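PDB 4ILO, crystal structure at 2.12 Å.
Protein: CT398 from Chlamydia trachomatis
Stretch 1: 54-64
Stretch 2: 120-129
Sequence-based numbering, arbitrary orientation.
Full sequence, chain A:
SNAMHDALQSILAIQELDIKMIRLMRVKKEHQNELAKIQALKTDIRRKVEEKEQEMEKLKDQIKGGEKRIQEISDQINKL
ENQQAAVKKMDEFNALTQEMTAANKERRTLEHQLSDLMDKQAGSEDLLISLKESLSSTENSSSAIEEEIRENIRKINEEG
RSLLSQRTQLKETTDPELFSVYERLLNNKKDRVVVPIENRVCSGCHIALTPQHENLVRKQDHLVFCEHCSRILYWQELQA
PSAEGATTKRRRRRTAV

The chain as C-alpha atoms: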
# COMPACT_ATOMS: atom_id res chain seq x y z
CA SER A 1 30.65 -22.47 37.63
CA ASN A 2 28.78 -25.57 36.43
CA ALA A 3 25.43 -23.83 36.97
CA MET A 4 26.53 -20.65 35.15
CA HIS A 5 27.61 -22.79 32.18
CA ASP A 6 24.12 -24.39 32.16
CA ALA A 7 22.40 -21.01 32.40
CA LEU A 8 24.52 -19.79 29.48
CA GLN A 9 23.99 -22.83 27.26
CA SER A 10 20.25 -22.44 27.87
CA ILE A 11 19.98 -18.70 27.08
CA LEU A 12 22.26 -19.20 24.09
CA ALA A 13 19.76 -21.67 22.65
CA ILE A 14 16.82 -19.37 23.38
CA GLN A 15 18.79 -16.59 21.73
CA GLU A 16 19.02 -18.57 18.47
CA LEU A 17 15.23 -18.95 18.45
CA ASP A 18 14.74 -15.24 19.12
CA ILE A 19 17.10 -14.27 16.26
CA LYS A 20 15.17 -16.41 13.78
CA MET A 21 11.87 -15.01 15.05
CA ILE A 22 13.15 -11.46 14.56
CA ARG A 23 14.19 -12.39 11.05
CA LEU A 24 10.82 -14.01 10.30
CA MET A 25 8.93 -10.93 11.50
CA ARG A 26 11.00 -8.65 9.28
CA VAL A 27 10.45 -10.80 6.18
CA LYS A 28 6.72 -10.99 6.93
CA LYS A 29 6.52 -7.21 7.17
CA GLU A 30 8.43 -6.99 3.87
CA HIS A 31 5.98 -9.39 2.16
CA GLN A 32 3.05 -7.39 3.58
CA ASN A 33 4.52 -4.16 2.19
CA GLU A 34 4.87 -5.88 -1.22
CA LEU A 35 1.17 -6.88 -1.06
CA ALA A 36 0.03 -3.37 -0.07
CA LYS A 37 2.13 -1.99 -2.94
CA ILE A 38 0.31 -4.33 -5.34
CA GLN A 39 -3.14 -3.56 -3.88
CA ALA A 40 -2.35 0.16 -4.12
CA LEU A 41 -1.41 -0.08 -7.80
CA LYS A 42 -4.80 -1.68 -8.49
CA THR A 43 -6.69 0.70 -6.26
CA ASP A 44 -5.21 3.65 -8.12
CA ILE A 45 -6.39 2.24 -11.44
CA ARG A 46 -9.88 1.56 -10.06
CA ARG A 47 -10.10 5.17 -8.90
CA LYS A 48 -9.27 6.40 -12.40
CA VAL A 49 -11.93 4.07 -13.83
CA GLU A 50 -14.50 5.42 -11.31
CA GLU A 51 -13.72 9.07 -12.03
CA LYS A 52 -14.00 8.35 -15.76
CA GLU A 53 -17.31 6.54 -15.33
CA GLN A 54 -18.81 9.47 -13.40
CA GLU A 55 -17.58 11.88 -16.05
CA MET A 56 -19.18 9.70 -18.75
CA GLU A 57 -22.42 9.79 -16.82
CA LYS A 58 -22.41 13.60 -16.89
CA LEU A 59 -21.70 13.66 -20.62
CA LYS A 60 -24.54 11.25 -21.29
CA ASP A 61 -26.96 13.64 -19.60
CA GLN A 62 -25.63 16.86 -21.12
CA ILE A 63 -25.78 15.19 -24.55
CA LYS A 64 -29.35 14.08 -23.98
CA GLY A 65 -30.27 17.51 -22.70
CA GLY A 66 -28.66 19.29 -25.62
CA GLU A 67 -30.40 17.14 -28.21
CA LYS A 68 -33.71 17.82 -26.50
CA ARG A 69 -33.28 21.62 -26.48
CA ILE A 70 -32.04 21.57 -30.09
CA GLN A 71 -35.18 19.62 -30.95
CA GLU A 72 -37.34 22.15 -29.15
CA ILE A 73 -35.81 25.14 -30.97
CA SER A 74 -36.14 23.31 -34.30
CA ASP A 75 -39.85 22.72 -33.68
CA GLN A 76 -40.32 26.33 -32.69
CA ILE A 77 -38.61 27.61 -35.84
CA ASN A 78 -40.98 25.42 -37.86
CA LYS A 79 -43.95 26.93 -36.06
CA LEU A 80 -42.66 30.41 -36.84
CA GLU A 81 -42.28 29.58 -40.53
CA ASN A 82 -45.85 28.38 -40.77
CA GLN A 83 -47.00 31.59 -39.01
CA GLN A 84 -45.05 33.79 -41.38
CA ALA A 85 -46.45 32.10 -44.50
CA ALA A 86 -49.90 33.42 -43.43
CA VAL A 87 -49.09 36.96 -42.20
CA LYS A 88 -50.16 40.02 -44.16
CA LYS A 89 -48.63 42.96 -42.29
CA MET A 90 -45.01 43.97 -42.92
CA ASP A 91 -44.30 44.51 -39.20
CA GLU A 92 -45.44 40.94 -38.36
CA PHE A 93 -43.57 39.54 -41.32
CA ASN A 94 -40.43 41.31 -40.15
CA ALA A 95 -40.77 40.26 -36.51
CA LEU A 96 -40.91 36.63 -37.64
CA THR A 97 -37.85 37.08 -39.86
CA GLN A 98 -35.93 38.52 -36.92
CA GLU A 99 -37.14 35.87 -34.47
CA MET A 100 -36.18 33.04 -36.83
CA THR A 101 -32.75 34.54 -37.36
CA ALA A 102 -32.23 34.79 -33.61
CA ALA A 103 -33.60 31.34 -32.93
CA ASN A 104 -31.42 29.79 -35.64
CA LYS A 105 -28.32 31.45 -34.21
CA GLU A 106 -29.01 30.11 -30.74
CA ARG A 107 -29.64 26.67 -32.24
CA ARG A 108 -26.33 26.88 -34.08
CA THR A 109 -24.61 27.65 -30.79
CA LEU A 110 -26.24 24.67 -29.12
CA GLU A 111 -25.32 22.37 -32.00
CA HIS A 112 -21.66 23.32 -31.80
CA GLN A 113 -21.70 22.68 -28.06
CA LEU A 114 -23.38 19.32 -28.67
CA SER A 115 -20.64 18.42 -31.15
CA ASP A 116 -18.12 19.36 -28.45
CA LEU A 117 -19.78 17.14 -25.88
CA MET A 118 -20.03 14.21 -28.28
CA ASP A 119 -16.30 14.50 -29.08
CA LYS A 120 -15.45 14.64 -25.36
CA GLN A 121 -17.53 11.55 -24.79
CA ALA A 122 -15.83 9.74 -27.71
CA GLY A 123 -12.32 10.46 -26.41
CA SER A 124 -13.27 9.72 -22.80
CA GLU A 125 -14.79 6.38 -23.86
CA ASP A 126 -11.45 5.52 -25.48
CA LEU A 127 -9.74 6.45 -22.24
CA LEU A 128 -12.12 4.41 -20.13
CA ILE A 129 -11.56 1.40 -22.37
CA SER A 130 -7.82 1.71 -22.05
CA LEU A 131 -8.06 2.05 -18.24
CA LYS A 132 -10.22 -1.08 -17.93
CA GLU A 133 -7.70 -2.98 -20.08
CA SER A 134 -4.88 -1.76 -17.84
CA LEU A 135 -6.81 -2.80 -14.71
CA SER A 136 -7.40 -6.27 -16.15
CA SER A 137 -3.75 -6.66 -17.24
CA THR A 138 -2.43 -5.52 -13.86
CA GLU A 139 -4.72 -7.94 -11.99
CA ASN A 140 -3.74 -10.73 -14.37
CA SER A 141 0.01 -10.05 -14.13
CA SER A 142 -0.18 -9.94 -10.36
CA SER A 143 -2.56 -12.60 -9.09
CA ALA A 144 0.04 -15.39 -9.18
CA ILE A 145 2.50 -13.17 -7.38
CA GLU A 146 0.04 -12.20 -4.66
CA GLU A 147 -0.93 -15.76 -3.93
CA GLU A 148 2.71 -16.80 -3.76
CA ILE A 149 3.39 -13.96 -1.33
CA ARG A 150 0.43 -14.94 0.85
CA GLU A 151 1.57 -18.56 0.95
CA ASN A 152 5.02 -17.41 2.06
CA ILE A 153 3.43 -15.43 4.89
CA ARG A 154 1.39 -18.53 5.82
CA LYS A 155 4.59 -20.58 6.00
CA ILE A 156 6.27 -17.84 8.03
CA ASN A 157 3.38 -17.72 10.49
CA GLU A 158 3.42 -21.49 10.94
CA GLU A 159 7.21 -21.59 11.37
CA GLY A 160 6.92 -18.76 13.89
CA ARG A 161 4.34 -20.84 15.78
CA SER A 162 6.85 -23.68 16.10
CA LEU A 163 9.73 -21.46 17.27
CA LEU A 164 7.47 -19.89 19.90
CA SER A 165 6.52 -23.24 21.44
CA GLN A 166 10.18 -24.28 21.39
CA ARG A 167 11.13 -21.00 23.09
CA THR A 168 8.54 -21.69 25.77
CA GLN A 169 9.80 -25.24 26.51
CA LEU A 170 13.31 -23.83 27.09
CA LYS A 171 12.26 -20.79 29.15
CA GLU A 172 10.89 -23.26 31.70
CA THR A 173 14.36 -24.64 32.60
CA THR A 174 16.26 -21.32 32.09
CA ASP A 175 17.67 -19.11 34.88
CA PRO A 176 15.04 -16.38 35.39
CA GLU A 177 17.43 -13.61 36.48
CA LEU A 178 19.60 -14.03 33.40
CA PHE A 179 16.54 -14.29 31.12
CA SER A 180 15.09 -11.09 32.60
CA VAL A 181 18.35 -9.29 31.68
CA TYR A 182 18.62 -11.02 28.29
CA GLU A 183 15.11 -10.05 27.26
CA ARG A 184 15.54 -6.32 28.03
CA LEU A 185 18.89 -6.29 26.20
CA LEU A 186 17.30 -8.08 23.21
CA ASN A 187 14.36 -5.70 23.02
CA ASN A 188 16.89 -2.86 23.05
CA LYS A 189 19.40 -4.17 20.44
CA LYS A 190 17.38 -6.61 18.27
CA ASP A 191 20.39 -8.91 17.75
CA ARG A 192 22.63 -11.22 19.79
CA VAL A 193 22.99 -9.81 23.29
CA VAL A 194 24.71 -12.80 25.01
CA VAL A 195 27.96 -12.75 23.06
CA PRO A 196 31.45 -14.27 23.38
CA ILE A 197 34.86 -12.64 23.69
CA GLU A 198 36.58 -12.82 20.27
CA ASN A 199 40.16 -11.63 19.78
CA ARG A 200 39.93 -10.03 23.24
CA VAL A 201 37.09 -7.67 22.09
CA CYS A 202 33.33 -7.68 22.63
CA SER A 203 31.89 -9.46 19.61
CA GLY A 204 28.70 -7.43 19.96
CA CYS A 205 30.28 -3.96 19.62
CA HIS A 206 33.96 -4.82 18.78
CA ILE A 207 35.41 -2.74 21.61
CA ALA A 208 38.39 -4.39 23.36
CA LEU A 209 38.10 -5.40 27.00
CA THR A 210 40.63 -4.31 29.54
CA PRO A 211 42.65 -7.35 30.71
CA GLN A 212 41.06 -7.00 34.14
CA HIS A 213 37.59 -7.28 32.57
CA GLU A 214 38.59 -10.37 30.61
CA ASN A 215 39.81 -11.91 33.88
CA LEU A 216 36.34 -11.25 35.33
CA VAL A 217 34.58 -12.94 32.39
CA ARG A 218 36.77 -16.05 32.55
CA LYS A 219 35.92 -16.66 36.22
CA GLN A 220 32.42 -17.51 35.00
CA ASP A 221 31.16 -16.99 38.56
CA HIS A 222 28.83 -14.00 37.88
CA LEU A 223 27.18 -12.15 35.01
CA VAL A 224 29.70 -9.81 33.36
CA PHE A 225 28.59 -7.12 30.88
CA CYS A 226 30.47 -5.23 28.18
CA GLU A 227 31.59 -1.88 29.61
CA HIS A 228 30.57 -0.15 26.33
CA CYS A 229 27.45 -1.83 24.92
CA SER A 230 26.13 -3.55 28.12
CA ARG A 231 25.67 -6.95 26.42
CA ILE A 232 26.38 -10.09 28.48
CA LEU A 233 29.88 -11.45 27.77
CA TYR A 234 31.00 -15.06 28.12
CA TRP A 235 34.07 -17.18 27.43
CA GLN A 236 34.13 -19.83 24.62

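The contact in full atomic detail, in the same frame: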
# COMPACT_ATOMS: atom_id res chain seq x y z
N GLN A 54 -17.92 8.39 -13.83
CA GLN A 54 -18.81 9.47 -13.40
C GLN A 54 -18.83 10.60 -14.40
O GLN A 54 -19.86 11.27 -14.59
CB GLN A 54 -18.39 10.00 -12.03
CG GLN A 54 -18.43 8.90 -10.95
CD GLN A 54 -18.02 9.41 -9.58
OE1 GLN A 54 -17.86 10.63 -9.39
NE2 GLN A 54 -17.85 8.48 -8.61
N GLU A 55 -17.68 10.87 -15.01
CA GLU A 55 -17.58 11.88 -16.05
C GLU A 55 -18.40 11.47 -17.28
O GLU A 55 -19.08 12.31 -17.88
CB GLU A 55 -16.10 12.09 -16.36
CG GLU A 55 -15.74 12.74 -17.65
CD GLU A 55 -14.22 12.88 -17.80
OE1 GLU A 55 -13.49 12.82 -16.75
OE2 GLU A 55 -13.77 13.05 -18.96
N MET A 56 -18.39 10.18 -17.62
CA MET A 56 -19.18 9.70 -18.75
C MET A 56 -20.65 9.82 -18.45
O MET A 56 -21.45 10.03 -19.37
CB MET A 56 -18.94 8.21 -19.04
CG MET A 56 -17.53 7.84 -19.54
SD MET A 56 -17.01 8.85 -20.91
CE MET A 56 -17.89 8.04 -22.22
N GLU A 57 -21.02 9.67 -17.19
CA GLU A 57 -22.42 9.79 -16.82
C GLU A 57 -22.90 11.22 -17.01
O GLU A 57 -24.04 11.44 -17.41
CB GLU A 57 -22.63 9.34 -15.38
CG GLU A 57 -24.06 8.87 -15.08
CD GLU A 57 -24.43 7.58 -15.81
OE1 GLU A 57 -24.03 7.39 -16.99
OE2 GLU A 57 -25.13 6.73 -15.20
N LYS A 58 -22.05 12.21 -16.70
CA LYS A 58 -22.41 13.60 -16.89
C LYS A 58 -22.52 13.94 -18.36
O LYS A 58 -23.37 14.74 -18.75
CB LYS A 58 -21.35 14.51 -16.27
N LEU A 59 -21.62 13.41 -19.18
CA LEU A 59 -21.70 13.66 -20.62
C LEU A 59 -22.98 13.09 -21.18
O LEU A 59 -23.71 13.76 -21.92
CB LEU A 59 -20.50 13.06 -21.34
CG LEU A 59 -19.19 13.77 -21.00
CD1 LEU A 59 -18.04 12.99 -21.61
CD2 LEU A 59 -19.23 15.20 -21.51
N LYS A 60 -23.30 11.85 -20.82
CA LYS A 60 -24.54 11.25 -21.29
C LYS A 60 -25.72 12.19 -21.09
O LYS A 60 -26.54 12.38 -22.01
CB LYS A 60 -24.76 9.94 -20.55
CG LYS A 60 -26.05 9.18 -20.84
CD LYS A 60 -26.14 7.97 -19.88
CE LYS A 60 -27.56 7.41 -19.69
NZ LYS A 60 -27.67 6.51 -18.46
N ASP A 61 -25.80 12.82 -19.92
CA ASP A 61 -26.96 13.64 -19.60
C ASP A 61 -26.92 15.01 -20.25
O ASP A 61 -27.97 15.55 -20.56
CB ASP A 61 -27.11 13.77 -18.08
CG ASP A 61 -27.31 12.42 -17.41
OD1 ASP A 61 -28.35 11.76 -17.67
OD2 ASP A 61 -26.42 11.99 -16.65
N GLN A 62 -25.74 15.62 -20.39
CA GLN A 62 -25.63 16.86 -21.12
C GLN A 62 -25.91 16.64 -22.60
O GLN A 62 -26.52 17.49 -23.25
CB GLN A 62 -24.23 17.44 -20.95
CG GLN A 62 -23.79 17.73 -19.51
CD GLN A 62 -22.31 18.11 -19.47
OE1 GLN A 62 -21.42 17.25 -19.51
NE2 GLN A 62 -22.04 19.40 -19.48
N ILE A 63 -25.49 15.49 -23.15
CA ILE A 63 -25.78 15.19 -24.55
C ILE A 63 -27.28 15.03 -24.75
O ILE A 63 -27.86 15.54 -25.72
CB ILE A 63 -25.05 13.91 -24.99
CG1 ILE A 63 -23.57 14.24 -25.23
CG2 ILE A 63 -25.78 13.31 -26.23
CD1 ILE A 63 -22.70 13.02 -25.42
N LYS A 64 -27.92 14.28 -23.86
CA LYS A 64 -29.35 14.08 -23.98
C LYS A 64 -30.08 15.39 -23.82
O LYS A 64 -31.04 15.67 -24.55
CB LYS A 64 -29.83 13.08 -22.94
CG LYS A 64 -31.32 12.81 -23.07
CD LYS A 64 -31.77 11.82 -22.03
CE LYS A 64 -33.22 11.40 -22.25
NZ LYS A 64 -33.62 10.32 -21.29
N LYS A 120 -16.04 14.93 -26.66
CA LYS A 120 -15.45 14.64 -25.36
C LYS A 120 -15.84 13.25 -24.92
O LYS A 120 -15.03 12.52 -24.34
CB LYS A 120 -15.87 15.64 -24.27
N GLN A 121 -17.09 12.87 -25.16
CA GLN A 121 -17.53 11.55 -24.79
C GLN A 121 -16.79 10.48 -25.60
O GLN A 121 -16.39 9.44 -25.04
CB GLN A 121 -19.04 11.43 -24.95
CG GLN A 121 -19.61 9.99 -24.76
CD GLN A 121 -21.04 9.86 -25.31
OE1 GLN A 121 -21.28 10.00 -26.52
NE2 GLN A 121 -21.99 9.61 -24.41
N ALA A 122 -16.54 10.73 -26.89
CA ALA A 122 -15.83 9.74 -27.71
C ALA A 122 -14.41 9.51 -27.20
O ALA A 122 -13.96 8.37 -27.08
CB ALA A 122 -15.83 10.11 -29.19
N GLY A 123 -13.68 10.59 -26.90
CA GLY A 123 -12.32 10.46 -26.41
C GLY A 123 -12.27 9.89 -25.00
O GLY A 123 -11.37 9.11 -24.68
N SER A 124 -13.23 10.26 -24.15
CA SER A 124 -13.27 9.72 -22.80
C SER A 124 -13.65 8.24 -22.77
O SER A 124 -13.19 7.50 -21.89
CB SER A 124 -14.23 10.53 -21.95
OG SER A 124 -13.67 11.82 -21.79
N GLU A 125 -14.52 7.81 -23.70
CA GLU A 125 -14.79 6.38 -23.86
C GLU A 125 -13.50 5.64 -24.25
O GLU A 125 -13.21 4.55 -23.71
CB GLU A 125 -15.89 6.19 -24.91
CG GLU A 125 -16.21 4.75 -25.28
CD GLU A 125 -16.88 3.95 -24.16
OE1 GLU A 125 -17.48 4.55 -23.23
OE2 GLU A 125 -16.80 2.70 -24.19
N ASP A 126 -12.71 6.19 -25.17
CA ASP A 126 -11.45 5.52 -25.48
C ASP A 126 -10.56 5.44 -24.26
O ASP A 126 -9.80 4.48 -24.09
CB ASP A 126 -10.73 6.27 -26.61
CG ASP A 126 -11.37 6.03 -27.99
OD1 ASP A 126 -12.01 4.97 -28.23
OD2 ASP A 126 -11.21 6.93 -28.84
N LEU A 127 -10.60 6.46 -23.41
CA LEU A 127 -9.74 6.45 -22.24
C LEU A 127 -10.24 5.46 -21.22
O LEU A 127 -9.43 4.78 -20.56
CB LEU A 127 -9.70 7.82 -21.56
CG LEU A 127 -8.60 8.75 -22.01
CD1 LEU A 127 -8.87 10.15 -21.48
CD2 LEU A 127 -7.31 8.18 -21.48
N LEU A 128 -11.56 5.41 -21.04
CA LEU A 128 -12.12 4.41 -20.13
C LEU A 128 -11.75 3.01 -20.57
O LEU A 128 -11.42 2.14 -19.74
CB LEU A 128 -13.64 4.55 -20.09
CG LEU A 128 -14.45 3.63 -19.20
CD1 LEU A 128 -13.91 3.66 -17.80
CD2 LEU A 128 -15.89 4.10 -19.20
N ILE A 129 -11.80 2.76 -21.87
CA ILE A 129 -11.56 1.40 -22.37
C ILE A 129 -10.14 1.01 -22.06
O ILE A 129 -9.84 -0.10 -21.60
CB ILE A 129 -11.82 1.36 -23.89
CG1 ILE A 129 -13.32 1.41 -24.18
CG2 ILE A 129 -11.21 0.12 -24.50
CD1 ILE A 129 -13.63 1.64 -25.64
O HOH W 1 -21.41 8.90 -21.69

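Both stretches are cut from longer helices of a single chain, and they pack nearly antiparallel: the N-to-C directions differ by 156°, and the axes approach to 10.1 Å. That is a comfortable spacing for side chains to fill. The backbones come nearest at Leu59 and Gln121, whose CA atoms are 6.3 Å apart. Each helix keeps its own i to i+4 hydrogen bonding, as in Leu59 N to Glu55 O at 3.1 Å and Leu128 N to Ser124 O at 2.8 Å, so the contact between them is made mostly by side chains, and it is modest, burying 394 Å² in total.

The repeat of the helix sets which residues meet. Glu55, Met56, Leu59, Lys60 and Ile63 touch the partner from the first stretch, Lys120, Gln121, Ser124, Glu125 and Leu128 from the second: both lists advance by one, three, one and three, so neighbouring pairs recur about a turn apart and lie on one face of each helix.

Met56 is the knob. Its CA-to-CB bond points sideways, but three successive m rotamers bring the end of the chain into a hole formed by Gln121, Ser124, Glu125 and Leu128. Met56 SD lies 3.4 Å from Ser124 CB, a close fit. Met56 CE rests 3.5 Å from Gln121 O, a backbone oxygen already accepting from Glu125 N, and Met56 CG meets Leu128 CD2 at 4.1 Å.

Leu59 follows a simpler rule. It points toward the other helix, and Leu59 CD1 packs 3.5 Å from Gln121 CA, using the neighbouring backbone as a surface. One turn on, Ile63 also points toward the partner, with Ile63 CD1 3.5 Å from Gln121 OE1; here an apolar methyl covers the side of a polar side chain.

The polar pairings sit beside this packing. The hydroxyl of buried Ser124 has two possible acceptors: Ser124 OG is 3.1 Å from Glu55 OE2 across the interface and 3.0 Å from Lys120 O in its own helix, and which of them takes its proton is left open. Glu55 reaches this site with an extended side chain, both chi1 and chi2 being t. Gln121 makes its polar link through water: the water donates to Met56 O at 2.6 Å and accepts from Gln121 NE2 at 2.9 Å, joining the backbone of one helix to a side chain of the other.

Gly123 makes no contact with the first stretch, and there is room for a CB at its position.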